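Local coordinates for protein Afp2 (Serratia entomophila, PDB 6RBN) that is a tail-sheath-family protein of the anti-feeding prophage, a contractile injection system, and probably takes part in its contraction, at residues I126-I137 with P154-W162. Sequence-based numbering, arbitrary orientation.
Sequences IFGLFDGPKEKI and PFGAVFYPW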
loop_
_atom_site.group_PDB
_atom_site.type_symbol
_atom_site.label_atom_id
_atom_site.label_comp_id
_atom_site.label_asym_id
_atom_site.label_seq_id
_atom_site.Cartn_x
_atom_site.Cartn_y
_atom_site.Cartn_z
ATOM N N ILE C 126 4.716 -4.895 -85.264
ATOM C CA ILE C 126 3.988 -5.672 -86.240
ATOM C C ILE C 126 4.951 -6.600 -86.971
ATOM O O ILE C 126 6.165 -6.512 -86.826
ATOM C CB ILE C 126 3.190 -4.759 -87.206
ATOM C CG1 ILE C 126 4.021 -3.547 -87.640
ATOM C CG2 ILE C 126 1.902 -4.307 -86.557
ATOM C CD1 ILE C 126 4.853 -3.727 -88.876
ATOM N N PHE C 127 4.399 -7.516 -87.760
ATOM C CA PHE C 127 5.193 -8.426 -88.575
ATOM C C PHE C 127 4.566 -8.494 -89.958
ATOM O O PHE C 127 3.376 -8.789 -90.086
ATOM C CB PHE C 127 5.261 -9.819 -87.949
ATOM C CG PHE C 127 6.226 -10.739 -88.630
ATOM C CD1 PHE C 127 7.584 -10.633 -88.390
ATOM C CD2 PHE C 127 5.782 -11.704 -89.516
ATOM C CE1 PHE C 127 8.478 -11.472 -89.012
ATOM C CE2 PHE C 127 6.674 -12.544 -90.145
ATOM C CZ PHE C 127 8.024 -12.425 -89.891
ATOM N N GLY C 128 5.362 -8.217 -90.984
ATOM C CA GLY C 128 4.852 -8.162 -92.339
ATOM C C GLY C 128 4.994 -9.478 -93.082
ATOM O O GLY C 128 5.944 -10.225 -92.888
ATOM N N LEU C 129 4.023 -9.748 -93.950
ATOM C CA LEU C 129 3.995 -10.964 -94.759
ATOM C C LEU C 129 3.886 -10.526 -96.216
ATOM O O LEU C 129 2.806 -10.148 -96.675
ATOM C CB LEU C 129 2.834 -11.860 -94.352
ATOM C CG LEU C 129 2.861 -12.372 -92.913
ATOM C CD1 LEU C 129 1.597 -13.141 -92.599
ATOM C CD2 LEU C 129 4.083 -13.227 -92.668
ATOM N N PHE C 130 5.000 -10.565 -96.936
ATOM C CA PHE C 130 5.080 -10.004 -98.277
ATOM C C PHE C 130 4.801 -11.104 -99.304
ATOM O O PHE C 130 4.247 -12.149 -98.961
ATOM C CB PHE C 130 6.427 -9.306 -98.450
ATOM C CG PHE C 130 6.676 -8.256 -97.414
ATOM C CD1 PHE C 130 5.908 -7.110 -97.383
ATOM C CD2 PHE C 130 7.686 -8.406 -96.483
ATOM C CE1 PHE C 130 6.127 -6.142 -96.434
ATOM C CE2 PHE C 130 7.913 -7.435 -95.534
ATOM C CZ PHE C 130 7.131 -6.304 -95.511
ATOM N N ASP C 131 5.110 -10.863 -100.576
ATOM C CA ASP C 131 4.814 -11.815 -101.638
ATOM C C ASP C 131 6.028 -12.011 -102.525
ATOM O O ASP C 131 6.840 -11.102 -102.698
ATOM C CB ASP C 131 3.653 -11.358 -102.520
ATOM C CG ASP C 131 2.325 -11.475 -101.840
ATOM O OD1 ASP C 131 2.171 -12.360 -100.981
ATOM O OD2 ASP C 131 1.428 -10.686 -102.178
ATOM N N GLY C 132 6.125 -13.196 -103.112
ATOM C CA GLY C 132 7.085 -13.441 -104.157
ATOM C C GLY C 132 6.513 -13.037 -105.498
ATOM O O GLY C 132 5.361 -12.602 -105.593
ATOM N N PRO C 133 7.313 -13.152 -106.559
ATOM C CA PRO C 133 6.810 -12.829 -107.900
ATOM C C PRO C 133 5.752 -13.813 -108.365
ATOM O O PRO C 133 5.776 -14.995 -108.016
ATOM C CB PRO C 133 8.063 -12.913 -108.776
ATOM C CG PRO C 133 9.184 -12.671 -107.841
ATOM C CD PRO C 133 8.775 -13.310 -106.553
ATOM N N LYS C 134 4.809 -13.311 -109.163
ATOM C CA LYS C 134 3.742 -14.163 -109.669
ATOM C C LYS C 134 4.222 -15.007 -110.844
ATOM O O LYS C 134 3.686 -16.095 -111.085
ATOM C CB LYS C 134 2.536 -13.302 -110.050
ATOM C CG LYS C 134 1.254 -14.072 -110.286
ATOM C CD LYS C 134 0.077 -13.137 -110.461
ATOM C CE LYS C 134 -1.208 -13.921 -110.665
ATOM N NZ LYS C 134 -2.386 -13.030 -110.829
ATOM N N GLU C 135 5.241 -14.542 -111.557
ATOM C CA GLU C 135 5.877 -15.314 -112.611
ATOM C C GLU C 135 6.833 -16.333 -111.997
ATOM O O GLU C 135 7.219 -16.234 -110.834
ATOM C CB GLU C 135 6.627 -14.392 -113.574
ATOM C CG GLU C 135 5.748 -13.427 -114.362
ATOM C CD GLU C 135 5.464 -12.138 -113.612
ATOM O OE1 GLU C 135 6.014 -11.957 -112.505
ATOM O OE2 GLU C 135 4.685 -11.308 -114.126
ATOM N N LYS C 136 7.220 -17.319 -112.796
ATOM C CA LYS C 136 8.129 -18.343 -112.307
ATOM C C LYS C 136 9.557 -17.825 -112.303
ATOM O O LYS C 136 10.022 -17.249 -113.288
ATOM C CB LYS C 136 8.036 -19.614 -113.151
ATOM C CG LYS C 136 8.893 -20.749 -112.611
ATOM C CD LYS C 136 8.832 -21.991 -113.476
ATOM C CE LYS C 136 7.534 -22.739 -113.267
ATOM N NZ LYS C 136 7.526 -24.030 -114.006
ATOM N N ILE C 137 10.244 -18.023 -111.181
ATOM C CA ILE C 137 11.671 -17.750 -111.119
ATOM C C ILE C 137 12.404 -18.842 -111.886
ATOM O O ILE C 137 12.118 -20.035 -111.721
ATOM C CB ILE C 137 12.125 -17.660 -109.657
ATOM C CG1 ILE C 137 11.399 -16.519 -108.949
ATOM C CG2 ILE C 137 13.595 -17.417 -109.570
ATOM C CD1 ILE C 137 11.633 -16.485 -107.462
ATOM N N PRO C 154 14.025 -6.776 -89.899
ATOM C CA PRO C 154 13.751 -8.100 -89.331
ATOM C C PRO C 154 12.286 -8.387 -89.048
ATOM O O PRO C 154 11.998 -9.334 -88.317
ATOM C CB PRO C 154 14.541 -8.065 -88.021
ATOM C CG PRO C 154 14.575 -6.656 -87.643
ATOM C CD PRO C 154 14.691 -5.895 -88.924
ATOM N N PHE C 155 11.360 -7.593 -89.579
ATOM C CA PHE C 155 9.943 -7.705 -89.285
ATOM C C PHE C 155 9.140 -8.249 -90.460
ATOM O O PHE C 155 7.918 -8.081 -90.494
ATOM C CB PHE C 155 9.397 -6.342 -88.872
ATOM C CG PHE C 155 9.936 -5.834 -87.569
ATOM C CD1 PHE C 155 9.314 -6.146 -86.384
ATOM C CD2 PHE C 155 11.083 -5.053 -87.538
ATOM C CE1 PHE C 155 9.793 -5.673 -85.192
ATOM C CE2 PHE C 155 11.580 -4.588 -86.336
ATOM C CZ PHE C 155 10.937 -4.901 -85.164
ATOM N N GLY C 156 9.794 -8.892 -91.425
ATOM C CA GLY C 156 9.105 -9.334 -92.617
ATOM C C GLY C 156 9.662 -10.636 -93.152
ATOM O O GLY C 156 10.781 -11.043 -92.838
ATOM N N ALA C 157 8.839 -11.289 -93.970
ATOM C CA ALA C 157 9.229 -12.464 -94.734
ATOM C C ALA C 157 8.423 -12.472 -96.025
ATOM O O ALA C 157 7.401 -11.794 -96.136
ATOM C CB ALA C 157 9.019 -13.747 -93.937
ATOM N N VAL C 158 8.877 -13.249 -97.006
ATOM C CA VAL C 158 8.461 -13.045 -98.388
ATOM C C VAL C 158 7.490 -14.116 -98.876
ATOM O O VAL C 158 6.478 -13.769 -99.483
ATOM C CB VAL C 158 9.696 -12.932 -99.303
ATOM C CG1 VAL C 158 9.278 -12.714 -100.738
ATOM C CG2 VAL C 158 10.536 -11.782 -98.845
ATOM N N PHE C 159 7.775 -15.409 -98.643
ATOM C CA PHE C 159 6.870 -16.522 -98.976
ATOM C C PHE C 159 6.515 -16.602 -100.459
ATOM O O PHE C 159 5.443 -16.144 -100.841
ATOM C CB PHE C 159 5.596 -16.475 -98.128
ATOM C CG PHE C 159 5.847 -16.648 -96.670
ATOM C CD1 PHE C 159 6.082 -17.903 -96.142
ATOM C CD2 PHE C 159 5.858 -15.554 -95.827
ATOM C CE1 PHE C 159 6.319 -18.063 -94.798
ATOM C CE2 PHE C 159 6.088 -15.708 -94.485
ATOM C CZ PHE C 159 6.322 -16.964 -93.968
ATOM N N TYR C 160 7.444 -17.083 -101.304
ATOM C CA TYR C 160 7.305 -16.942 -102.759
ATOM C C TYR C 160 6.079 -17.609 -103.395
ATOM O O TYR C 160 5.253 -16.869 -103.959
ATOM C CB TYR C 160 8.608 -17.378 -103.442
ATOM C CG TYR C 160 8.469 -17.721 -104.909
ATOM C CD1 TYR C 160 8.212 -16.748 -105.859
ATOM C CD2 TYR C 160 8.629 -19.029 -105.342
ATOM C CE1 TYR C 160 8.087 -17.074 -107.192
ATOM C CE2 TYR C 160 8.517 -19.360 -106.672
ATOM C CZ TYR C 160 8.247 -18.380 -107.589
ATOM O OH TYR C 160 8.135 -18.712 -108.916
ATOM N N PRO C 161 5.900 -18.944 -103.389
ATOM C CA PRO C 161 5.023 -19.553 -104.406
ATOM C C PRO C 161 3.534 -19.292 -104.225
ATOM O O PRO C 161 2.946 -19.561 -103.176
ATOM C CB PRO C 161 5.298 -21.057 -104.246
ATOM C CG PRO C 161 6.505 -21.160 -103.408
ATOM C CD PRO C 161 6.423 -19.987 -102.496
ATOM N N TRP C 162 2.926 -18.771 -105.286
ATOM C CA TRP C 162 1.521 -18.389 -105.275
ATOM C C TRP C 162 0.613 -19.611 -105.242
ATOM O O TRP C 162 1.009 -20.720 -105.601
ATOM C CB TRP C 162 1.218 -17.537 -106.505
ATOM C CG TRP C 162 1.703 -16.132 -106.385
ATOM C CD1 TRP C 162 2.989 -15.701 -106.489
ATOM C CD2 TRP C 162 0.897 -14.956 -106.261
ATOM N NE1 TRP C 162 3.044 -14.338 -106.357
ATOM C CE2 TRP C 162 1.770 -13.854 -106.230
ATOM C CE3 TRP C 162 -0.475 -14.732 -106.144
ATOM C CZ2 TRP C 162 1.319 -12.550 -106.088
ATOM C CZ3 TRP C 162 -0.922 -13.433 -106.006
ATOM C CH2 TRP C 162 -0.031 -12.360 -105.977
#
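Gly128 N gives its hydrogen to Phe155 O (2.6 Å), and Gly128 O accepts a longer bond from Ala157 N (3.3 Å). Phe130 N completes the ladder on Ala157 O (2.8 Å) just past the end of 127-129, so three backbone bonds link the short parallel strands 127-129 and 156-157 and the residues flanking them. The other edge of 127-129 bonds to Ile103 and Ala105. Phe127 swings its ring away from its own amide (chi1 -171°), which lays one face against Phe155 O and Gly156 CA, while Phe130 CE2 reaches Gly156 CA. Beyond the strands, one side-chain donor and one side-chain acceptor serve the backbone of 126-137. Trp162 NE1 donates to Gly132 O (3.0 Å) from above the carbonyl plane, and Lys134 CB lies over the indole's five-membered ring. Tyr160 OH accepts from Ile137 N (3.2 Å), and Ile137 CD1 sits over one face of the phenol, 3.8 Å from the Tyr160 ring centroid. Ser174 OG is hydrogen-bonded with Asp131 OD1, Leu129 O and Phe130 O; Asp131 OD2 takes Gly107 N. Helix 143-146 lies in the connection between the strands, making this a beta-alpha-beta unit at the 156-157 margin of the mixed sheet in the subtilisin-like domain of the tail-sheath family.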